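Local atomic coordinates of putative alpha-N-acetylgalactosaminidase (Bacillus halodurans C-125, PDB entry 3CC1), a protein that probably acts as a glycoside hydrolase that removes terminal alpha-linked N-acetylgalactosamine from glycoconjugates. Residues 245-248 with 249-252; 294-297 with 298-302. All coordinates share one frame; numbering follows the deposited sequence.

Contact 1: residues 245-248 with 249-252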
loop_
_atom_site.group_PDB
_atom_site.type_symbol
_atom_site.label_atom_id
_atom_site.label_comp_id
_atom_site.label_asym_id
_atom_site.label_seq_id
_atom_site.Cartn_x
_atom_site.Cartn_y
_atom_site.Cartn_z
ATOM N N ASP A 245 -18.240 14.632 -4.991
ATOM C CA ASP A 245 -19.264 13.574 -4.721
ATOM C C ASP A 245 -18.967 12.262 -5.464
ATOM O O ASP A 245 -19.697 11.834 -6.384
ATOM C CB ASP A 245 -20.697 14.080 -5.017
ATOM C CG ASP A 245 -20.866 14.630 -6.421
ATOM O OD1 ASP A 245 -19.940 15.295 -6.961
ATOM O OD2 ASP A 245 -21.943 14.418 -6.982
ATOM N N ASP A 246 -17.846 11.657 -5.100
ATOM C CA ASP A 246 -17.523 10.310 -5.559
ATOM C C ASP A 246 -16.969 9.509 -4.415
ATOM O O ASP A 246 -16.114 9.979 -3.668
ATOM C CB ASP A 246 -16.517 10.312 -6.708
ATOM C CG ASP A 246 -16.343 8.920 -7.327
ATOM O OD1 ASP A 246 -15.468 8.154 -6.839
ATOM O OD2 ASP A 246 -17.059 8.604 -8.320
ATOM N N TRP A 247 -17.498 8.309 -4.250
ATOM C CA TRP A 247 -17.098 7.481 -3.113
ATOM C C TRP A 247 -15.600 7.229 -3.080
ATOM O O TRP A 247 -15.000 7.142 -2.016
ATOM C CB TRP A 247 -17.835 6.145 -3.090
ATOM C CG TRP A 247 -17.317 5.236 -2.023
ATOM C CD1 TRP A 247 -16.638 4.086 -2.200
ATOM C CD2 TRP A 247 -17.423 5.429 -0.602
ATOM N NE1 TRP A 247 -16.328 3.530 -0.980
ATOM C CE2 TRP A 247 -16.774 4.346 0.019
ATOM C CE3 TRP A 247 -17.988 6.410 0.196
ATOM C CZ2 TRP A 247 -16.700 4.203 1.406
ATOM C CZ3 TRP A 247 -17.911 6.257 1.594
ATOM C CH2 TRP A 247 -17.270 5.178 2.167
ATOM N N SER A 248 -14.967 7.099 -4.238
ATOM C CA SER A 248 -13.559 6.780 -4.232
ATOM C C SER A 248 -12.742 7.880 -3.542
ATOM O O SER A 248 -11.772 7.598 -2.824
ATOM C CB SER A 248 -13.013 6.536 -5.650
ATOM O OG SER A 248 -13.008 7.772 -6.345
ATOM N N LEU A 249 -13.166 9.125 -3.695
ATOM C CA LEU A 249 -12.493 10.236 -2.998
ATOM C C LEU A 249 -12.802 10.258 -1.496
ATOM O O LEU A 249 -11.940 10.581 -0.658
ATOM C CB LEU A 249 -12.872 11.555 -3.648
ATOM C CG LEU A 249 -12.530 11.657 -5.158
ATOM C CD1 LEU A 249 -13.204 12.903 -5.716
ATOM C CD2 LEU A 249 -11.032 11.708 -5.300
ATOM N N LEU A 250 -14.051 9.976 -1.143
ATOM C CA LEU A 250 -14.414 9.946 0.296
ATOM C C LEU A 250 -13.669 8.810 0.998
ATOM O O LEU A 250 -13.036 8.995 2.058
ATOM C CB LEU A 250 -15.941 9.831 0.463
ATOM C CG LEU A 250 -16.519 9.855 1.864
ATOM C CD1 LEU A 250 -15.924 10.956 2.784
ATOM C CD2 LEU A 250 -18.091 9.948 1.779
ATOM N N TYR A 251 -13.696 7.637 0.387
ATOM C CA TYR A 251 -12.958 6.499 0.904
ATOM C C TYR A 251 -11.498 6.879 1.148
ATOM O O TYR A 251 -10.960 6.605 2.208
ATOM C CB TYR A 251 -12.977 5.320 -0.061
ATOM C CG TYR A 251 -12.196 4.136 0.419
ATOM C CD1 TYR A 251 -12.783 3.192 1.220
ATOM C CD2 TYR A 251 -10.881 3.947 0.049
ATOM C CE1 TYR A 251 -12.084 2.092 1.667
ATOM C CE2 TYR A 251 -10.173 2.852 0.459
ATOM C CZ TYR A 251 -10.778 1.916 1.289
ATOM O OH TYR A 251 -10.114 0.789 1.757
ATOM N N GLN A 252 -10.857 7.484 0.159
ATOM C CA GLN A 252 -9.428 7.810 0.295
ATOM C C GLN A 252 -9.147 8.852 1.345
ATOM O O GLN A 252 -8.085 8.833 1.974
ATOM C CB GLN A 252 -8.812 8.243 -1.027
ATOM C CG GLN A 252 -8.802 7.177 -2.109
ATOM C CD GLN A 252 -8.321 7.761 -3.419
ATOM O OE1 GLN A 252 -7.130 7.958 -3.599
ATOM N NE2 GLN A 252 -9.239 8.054 -4.324
#
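Ser-248 O takes two hydrogen bonds from Gln-252, one from the backbone N at 3.1 Å and one from side-chain NE2 at 3.0 Å, and the donors arrive from opposite faces of the carbonyl plane. NE2 stands well above that plane, 67° out of it, whereas the oxygen lies nearly within the plane of the glutamine amide. One residue earlier, Tyr-251 N meets Trp-247 O at 2.8 Å. With CG anti to the backbone N (chi1 173°), the indole of Trp-247 turns back along the helix toward Leu-250 and Tyr-251. Tyr-251 CB sits over one face, 4.2 Å from the centroid of the Trp-247 five-membered ring and 24° off its normal, a CH-pi contact, while Leu-250 CD2 approaches Trp-247 CZ3 obliquely at 3.7 Å. With only an alanine here, Leu-250 and Tyr-251 CB would probably lose the aromatic surface they pack against, and His-422 its stacking partner. Asp-246 is the N-cap, its OD1 accepting from Ser-248 N at 2.9 Å; two conformers of this aspartate are deposited, which makes the detail of the cap less certain. The contact thus forms the first turn of helix 247-262. Leu-250 packs on Met-304 and Trp-308 of helix 298-310, Trp-247 touches Glu-300 at that helix's start, and Tyr-251 OH is hydrogen-bonded to Asp-355, between strands 345-353 and 356-362.

Contact 2: residues 294-297 with 298-302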
loop_
_atom_site.group_PDB
_atom_site.type_symbol
_atom_site.label_atom_id
_atom_site.label_comp_id
_atom_site.label_asym_id
_atom_site.label_seq_id
_atom_site.Cartn_x
_atom_site.Cartn_y
_atom_site.Cartn_z
ATOM N N THR A 294 -26.300 15.848 -5.619
ATOM C CA THR A 294 -25.132 15.110 -5.164
ATOM C C THR A 294 -25.242 13.625 -5.421
ATOM O O THR A 294 -26.269 13.035 -5.232
ATOM C CB THR A 294 -24.813 15.359 -3.676
ATOM O OG1 THR A 294 -23.627 14.633 -3.339
ATOM C CG2 THR A 294 -25.939 14.934 -2.773
ATOM N N ARG A 295 -24.152 13.033 -5.882
ATOM C CA ARG A 295 -24.126 11.621 -6.190
ATOM C C ARG A 295 -23.981 10.790 -4.915
ATOM O O ARG A 295 -24.178 9.599 -4.957
ATOM C CB ARG A 295 -22.989 11.282 -7.159
ATOM C CG ARG A 295 -23.187 11.851 -8.547
ATOM C CD ARG A 295 -21.876 11.887 -9.295
ATOM N NE ARG A 295 -21.613 10.603 -9.928
ATOM C CZ ARG A 295 -20.729 9.702 -9.490
ATOM N NH1 ARG A 295 -19.956 9.891 -8.413
ATOM N NH2 ARG A 295 -20.614 8.572 -10.160
ATOM N N PHE A 296 -23.669 11.427 -3.790
ATOM C CA PHE A 296 -23.498 10.697 -2.530
ATOM C C PHE A 296 -24.863 10.207 -2.047
ATOM O O PHE A 296 -25.854 10.953 -2.076
ATOM C CB PHE A 296 -22.901 11.538 -1.446
ATOM C CG PHE A 296 -21.400 11.695 -1.517
ATOM C CD1 PHE A 296 -20.587 10.657 -1.860
ATOM C CD2 PHE A 296 -20.815 12.870 -1.098
ATOM C CE1 PHE A 296 -19.182 10.816 -1.857
ATOM C CE2 PHE A 296 -19.433 13.036 -1.103
ATOM C CZ PHE A 296 -18.626 12.000 -1.484
ATOM N N THR A 297 -24.909 8.948 -1.608
ATOM C CA THR A 297 -26.119 8.441 -1.004
ATOM C C THR A 297 -26.246 9.150 0.336
ATOM O O THR A 297 -25.296 9.797 0.823
ATOM C CB THR A 297 -26.067 6.932 -0.756
ATOM O OG1 THR A 297 -25.014 6.667 0.190
ATOM C CG2 THR A 297 -25.886 6.120 -2.087
ATOM N N LYS A 298 -27.410 9.025 0.948
ATOM C CA LYS A 298 -27.612 9.614 2.276
ATOM C C LYS A 298 -26.628 9.068 3.305
ATOM O O LYS A 298 -26.088 9.811 4.119
ATOM C CB LYS A 298 -29.035 9.372 2.751
ATOM C CG LYS A 298 -30.048 10.269 2.048
ATOM C CD LYS A 298 -31.462 10.002 2.512
ATOM C CE LYS A 298 -32.395 11.019 1.855
ATOM N NZ LYS A 298 -33.763 10.787 2.402
ATOM N N ASP A 299 -26.375 7.762 3.259
ATOM C CA ASP A 299 -25.402 7.165 4.157
ATOM C C ASP A 299 -24.003 7.811 3.970
ATOM O O ASP A 299 -23.257 8.093 4.941
ATOM C CB ASP A 299 -25.298 5.663 3.970
ATOM C CG ASP A 299 -26.427 4.880 4.632
ATOM O OD1 ASP A 299 -27.194 5.486 5.441
ATOM O OD2 ASP A 299 -26.519 3.656 4.325
ATOM N N GLU A 300 -23.621 7.983 2.712
ATOM C CA GLU A 300 -22.341 8.594 2.383
ATOM C C GLU A 300 -22.226 10.025 2.819
ATOM O O GLU A 300 -21.167 10.453 3.234
ATOM C CB GLU A 300 -22.070 8.474 0.867
ATOM C CG GLU A 300 -21.756 7.038 0.477
ATOM C CD GLU A 300 -21.783 6.816 -1.048
ATOM O OE1 GLU A 300 -22.318 7.669 -1.772
ATOM O OE2 GLU A 300 -21.290 5.749 -1.500
ATOM N N GLN A 301 -23.304 10.788 2.660
ATOM C CA GLN A 301 -23.349 12.184 3.074
ATOM C C GLN A 301 -23.100 12.298 4.606
ATOM O O GLN A 301 -22.291 13.113 5.063
ATOM C CB GLN A 301 -24.700 12.820 2.694
ATOM C CG GLN A 301 -24.960 12.947 1.154
ATOM C CD GLN A 301 -26.339 13.458 0.834
ATOM O OE1 GLN A 301 -26.818 14.410 1.474
ATOM N NE2 GLN A 301 -27.006 12.834 -0.159
ATOM N N LEU A 302 -23.776 11.459 5.386
ATOM C CA LEU A 302 -23.567 11.432 6.851
ATOM C C LEU A 302 -22.164 10.967 7.218
ATOM O O LEU A 302 -21.566 11.487 8.120
ATOM C CB LEU A 302 -24.575 10.524 7.540
ATOM C CG LEU A 302 -26.022 11.000 7.473
ATOM C CD1 LEU A 302 -26.940 9.901 7.959
ATOM C CD2 LEU A 302 -26.257 12.243 8.283
HETATM O O HOH W 1 -22.154 7.476 -4.370
#
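Thr-297 and Glu-300 exchange reciprocal hydrogen bonds: Thr-297 N donates to Glu-300 OE1 at 2.9 Å, and Glu-300 N donates to Thr-297 OG1 at 3.2 Å. The threonine OG1 lies between its backbone N and carbonyl carbon (chi1 63°), which turns it to the first helical turn. The Thr-297 amide reaches Glu-300 OE1 from above the carboxylate plane, 37° out of it. Glu-300 OE1 also accepts from a water, whose oxygen is 2.6 Å away and which donates in addition to Arg-295 O, tying the carboxylate to the incoming loop. The other oxygen, OE2, is bonded to His-422 ND1.

A second polar link comes from Gln-301. Its NE2 donates to Phe-296 O at 2.9 Å, with the acceptor close to the plane of the side-chain amide, while OE1 of the same amide is held by Trp-327 NE1. Within the loop, Phe-296 N donates to Thr-294 OG1 at 3.2 Å, closing an ST turn; the same hydroxyl is also hydrogen-bonded to Pro-276 O.

Packing fills in around these bonds. Phe-296 CB rests on Gln-301 CG at 3.6 Å. The phenyl ring turns its edge to the glutamate, Phe-296 CD1 lying 3.5 Å from Glu-300 OE1, and the ring and carboxylate planes are 78° apart. Thr-294 CG2 meets Gln-301 NE2 from the opposing direction. The reciprocal pair is a capping box with Thr-297 as N-cap, a common way to begin an alpha-helix, here helix 298-310, which leads to strand 315-317 of the parallel barrel sheet.

Both contacts are helix starts, contact 1 opening helix 247-262 and contact 2, later in the chain, opening helix 298-310. Their centres lie about 10 Å apart on the same side of the chain's centre, both in the barrel domain. Two points join them directly. Arg-295 NH1 makes a probable hydrogen bond with Asp-245 O at 2.8 Å, linking the two entering loops, and in the conformer modelled here also a salt bridge with Asp-246 OD2. Leu-250 CD2 packs on Glu-300 O at 3.4 Å, bringing the helices together. His-422, near the C-terminal beta sandwich's last strand, 424-431, meets residues of both contacts, which places the paired helix starts where barrel and sandwich adjoin.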